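Local coordinates for gentamicin resistance protein (PDB 6CTZ), which probably confers resistance to aminoglycoside antibiotics such as kanamycin by phosphorylating their 2''-hydroxyl at the expense of a guanine nucleotide, at residues F157-E162 against E284-L289. The protein carries 2 engineered substitutions. Sequence-based numbering, arbitrary orientation. Where two conformers were deposited one is given.
Sequences FPLLDE and EGIELL. Unlike the reference sequence in segment 284-289: Ile286 (reference Leu). With KAN (kanamycin a), chain E.
Ile286 CD1 is the meeting point here: the methyl reaches from helix 279-296 to the turn at 157-160 and lodges against two consecutive leucines. Ile286 CD1 lies 3.7 Å from Leu160 CD2 and 3.9 Å from Leu159 CB, so one branch tip serves both. CG1 sits anti to the carbonyl carbon (chi1 -63°) and carries CD1 out toward the turn, while CG2 takes the place anti to the backbone N. Leu159 crosses the isoleucine at about a right angle, its CD1 adding a looser touch at 4.1 Å from Ile286 CD1. Leu160 does not start out facing the helix; its CD2 branch makes the approach and also comes within 4.3 Å of Leu289 CD1, one turn beyond Ile286. The backbone bond from Leu160 N to Phe157 O closes the 3-10 turn 157-159, with Leu159 its last residue and Leu160 just after it. It lies in the link between helices 141-155 and 162-176, in the helical part of this kinase-like APH fold, and the contact is thin and wholly apolar. Leu270 of helix 251-276 packs on both Ile286 and Leu289, and Leu274 on Leu159. On another face of the same helical turn, Leu288 lines the kanamycin pocket, its CD1 3.4 Å from O7 of the drug.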
loop_
_atom_site.group_PDB
_atom_site.type_symbol
_atom_site.label_atom_id
_atom_site.label_comp_id
_atom_site.label_asym_id
_atom_site.label_seq_id
_atom_site.Cartn_x
_atom_site.Cartn_y
_atom_site.Cartn_z
ATOM N N PHE A 157 -5.049 -14.773 -19.624
ATOM C CA PHE A 157 -5.711 -16.035 -19.973
ATOM C C PHE A 157 -4.904 -16.965 -20.885
ATOM O O PHE A 157 -4.821 -18.117 -20.618
ATOM C CB PHE A 157 -7.120 -15.834 -20.513
ATOM C CG PHE A 157 -8.142 -15.475 -19.467
ATOM C CD1 PHE A 157 -7.802 -15.359 -18.152
ATOM C CD2 PHE A 157 -9.426 -15.215 -19.835
ATOM C CE1 PHE A 157 -8.748 -15.037 -17.215
ATOM C CE2 PHE A 157 -10.378 -14.891 -18.909
ATOM C CZ PHE A 157 -10.032 -14.803 -17.600
ATOM N N PRO A 158 -4.261 -16.442 -21.948
ATOM C CA PRO A 158 -3.484 -17.353 -22.809
ATOM C C PRO A 158 -2.439 -18.159 -22.063
ATOM O O PRO A 158 -2.088 -19.262 -22.503
ATOM C CB PRO A 158 -2.841 -16.403 -23.828
ATOM C CG PRO A 158 -3.796 -15.275 -23.921
ATOM C CD PRO A 158 -4.332 -15.085 -22.523
ATOM N N LEU A 159 -1.929 -17.644 -20.944
ATOM C CA LEU A 159 -0.876 -18.326 -20.205
ATOM C C LEU A 159 -1.403 -19.406 -19.269
ATOM O O LEU A 159 -0.601 -20.122 -18.663
ATOM C CB LEU A 159 -0.072 -17.311 -19.381
ATOM C CG LEU A 159 0.273 -15.955 -20.008
ATOM C CD1 LEU A 159 1.106 -15.121 -19.049
ATOM C CD2 LEU A 159 0.981 -16.104 -21.344
ATOM N N LEU A 160 -2.711 -19.484 -19.081
ATOM C CA LEU A 160 -3.266 -20.383 -18.102
ATOM C C LEU A 160 -3.870 -21.686 -18.589
ATOM O O LEU A 160 -4.384 -21.749 -19.654
ATOM C CB LEU A 160 -4.356 -19.679 -17.263
ATOM C CG LEU A 160 -4.135 -18.236 -16.807
ATOM C CD1 LEU A 160 -5.342 -17.753 -16.047
ATOM C CD2 LEU A 160 -2.940 -18.224 -15.898
ATOM N N ASP A 161 -3.792 -22.658 -17.723
ATOM C CA ASP A 161 -4.662 -23.806 -17.907
ATOM C C ASP A 161 -6.103 -23.325 -17.853
ATOM O O ASP A 161 -6.449 -22.425 -17.084
ATOM C CB ASP A 161 -4.415 -24.837 -16.810
ATOM C CG ASP A 161 -3.052 -25.481 -16.917
ATOM O OD1 ASP A 161 -2.563 -25.650 -18.054
ATOM O OD2 ASP A 161 -2.472 -25.815 -15.864
ATOM N N GLU A 162 -6.944 -23.902 -18.711
ATOM C CA GLU A 162 -8.336 -23.463 -18.760
ATOM C C GLU A 162 -9.026 -23.585 -17.407
ATOM O O GLU A 162 -9.938 -22.806 -17.109
ATOM C CB GLU A 162 -9.093 -24.206 -19.859
ATOM C CG GLU A 162 -8.628 -23.749 -21.224
ATOM C CD GLU A 162 -9.147 -24.571 -22.378
ATOM O OE1 GLU A 162 -9.909 -25.539 -22.155
ATOM O OE2 GLU A 162 -8.770 -24.240 -23.526
ATOM N N GLU A 284 6.694 -16.624 -11.444
ATOM C CA GLU A 284 6.280 -16.464 -10.054
ATOM C C GLU A 284 4.808 -16.083 -9.955
ATOM O O GLU A 284 4.074 -16.619 -9.117
ATOM C CB GLU A 284 7.146 -15.410 -9.363
ATOM C CG GLU A 284 6.764 -15.149 -7.909
ATOM C CD GLU A 284 7.367 -13.863 -7.357
ATOM O OE1 GLU A 284 7.939 -13.081 -8.146
ATOM O OE2 GLU A 284 7.269 -13.634 -6.134
ATOM N N GLY A 285 4.358 -15.154 -10.801
ATOM C CA GLY A 285 2.975 -14.708 -10.722
ATOM C C GLY A 285 1.991 -15.795 -11.111
ATOM O O GLY A 285 0.920 -15.922 -10.507
ATOM N N ILE A 286 2.338 -16.594 -12.124
ATOM C CA ILE A 286 1.502 -17.737 -12.485
ATOM C C ILE A 286 1.377 -18.689 -11.302
ATOM O O ILE A 286 0.289 -19.198 -11.002
ATOM C CB ILE A 286 2.062 -18.444 -13.735
ATOM C CG1 ILE A 286 2.034 -17.514 -14.953
ATOM C CG2 ILE A 286 1.282 -19.713 -14.021
ATOM C CD1 ILE A 286 0.663 -17.346 -15.580
ATOM N N GLU A 287 2.486 -18.922 -10.599
ATOM C CA GLU A 287 2.464 -19.803 -9.437
ATOM C C GLU A 287 1.607 -19.224 -8.317
ATOM O O GLU A 287 0.895 -19.966 -7.628
ATOM C CB GLU A 287 3.895 -20.049 -8.958
ATOM C CG GLU A 287 4.068 -21.270 -8.071
ATOM C CD GLU A 287 5.529 -21.620 -7.854
ATOM O OE1 GLU A 287 5.816 -22.517 -7.034
ATOM O OE2 GLU A 287 6.391 -20.995 -8.509
ATOM N N LEU A 288 1.664 -17.903 -8.113
ATOM C CA LEU A 288 0.843 -17.278 -7.081
ATOM C C LEU A 288 -0.643 -17.412 -7.398
ATOM O O LEU A 288 -1.465 -17.566 -6.487
ATOM C CB LEU A 288 1.237 -15.814 -6.914
ATOM C CG LEU A 288 2.608 -15.606 -6.277
ATOM C CD1 LEU A 288 3.075 -14.170 -6.435
ATOM C CD2 LEU A 288 2.563 -16.003 -4.804
ATOM N N LEU A 289 -1.005 -17.347 -8.683
ATOM C CA LEU A 289 -2.400 -17.549 -9.066
ATOM C C LEU A 289 -2.850 -18.969 -8.756
ATOM O O LEU A 289 -3.952 -19.179 -8.235
ATOM C CB LEU A 289 -2.593 -17.239 -10.552
ATOM C CG LEU A 289 -2.572 -15.773 -10.991
ATOM C CD1 LEU A 289 -2.754 -15.677 -12.498
ATOM C CD2 LEU A 289 -3.652 -14.986 -10.262
HETATM C C1 KAN E . 3.116 -9.230 -4.163
HETATM C C2 KAN E . 2.330 -10.508 -4.454
HETATM C C3 KAN E . 2.599 -11.526 -3.366
HETATM C C4 KAN E . 4.096 -11.787 -3.347
HETATM C C5 KAN E . 4.876 -10.499 -3.098
HETATM C C6 KAN E . 6.382 -10.729 -3.165
HETATM C C7 KAN E . 2.183 -4.736 -1.513
HETATM C C8 KAN E . 2.736 -4.849 -2.931
HETATM C C9 KAN E . 2.464 -6.248 -3.492
HETATM C C10 KAN E . 3.032 -7.343 -2.589
HETATM C C11 KAN E . 2.518 -7.175 -1.157
HETATM C C12 KAN E . 2.825 -5.785 -0.613
HETATM C C13 KAN E . 2.720 -3.406 -4.885
HETATM C C14 KAN E . 2.483 -1.922 -5.117
HETATM C C15 KAN E . 0.976 -1.680 -5.245
HETATM C C16 KAN E . 0.412 -2.553 -6.360
HETATM C C17 KAN E . 0.778 -4.003 -6.114
HETATM C C18 KAN E . 0.327 -4.850 -7.293
HETATM N N1 KAN E . 7.046 -9.453 -2.974
HETATM N N2 KAN E . 3.097 -8.176 -0.267
HETATM N N3 KAN E . 2.428 -3.390 -0.999
HETATM N N4 KAN E . 0.657 -0.282 -5.507
HETATM O O5 KAN E . 4.522 -9.453 -4.011
HETATM O O6 KAN E . 0.935 -10.194 -4.496
HETATM O O7 KAN E . 1.895 -12.746 -3.623
HETATM O O8 KAN E . 4.388 -12.730 -2.314
HETATM O O9 KAN E . 2.564 -8.634 -2.985
HETATM O O10 KAN E . 3.084 -6.365 -4.783
HETATM O O11 KAN E . 2.068 -3.831 -3.690
HETATM O O12 KAN E . 2.185 -4.131 -5.988
HETATM O O13 KAN E . 3.067 -1.202 -4.028
HETATM O O14 KAN E . -1.022 -2.467 -6.429
HETATM O O15 KAN E . 0.672 -6.217 -7.050
#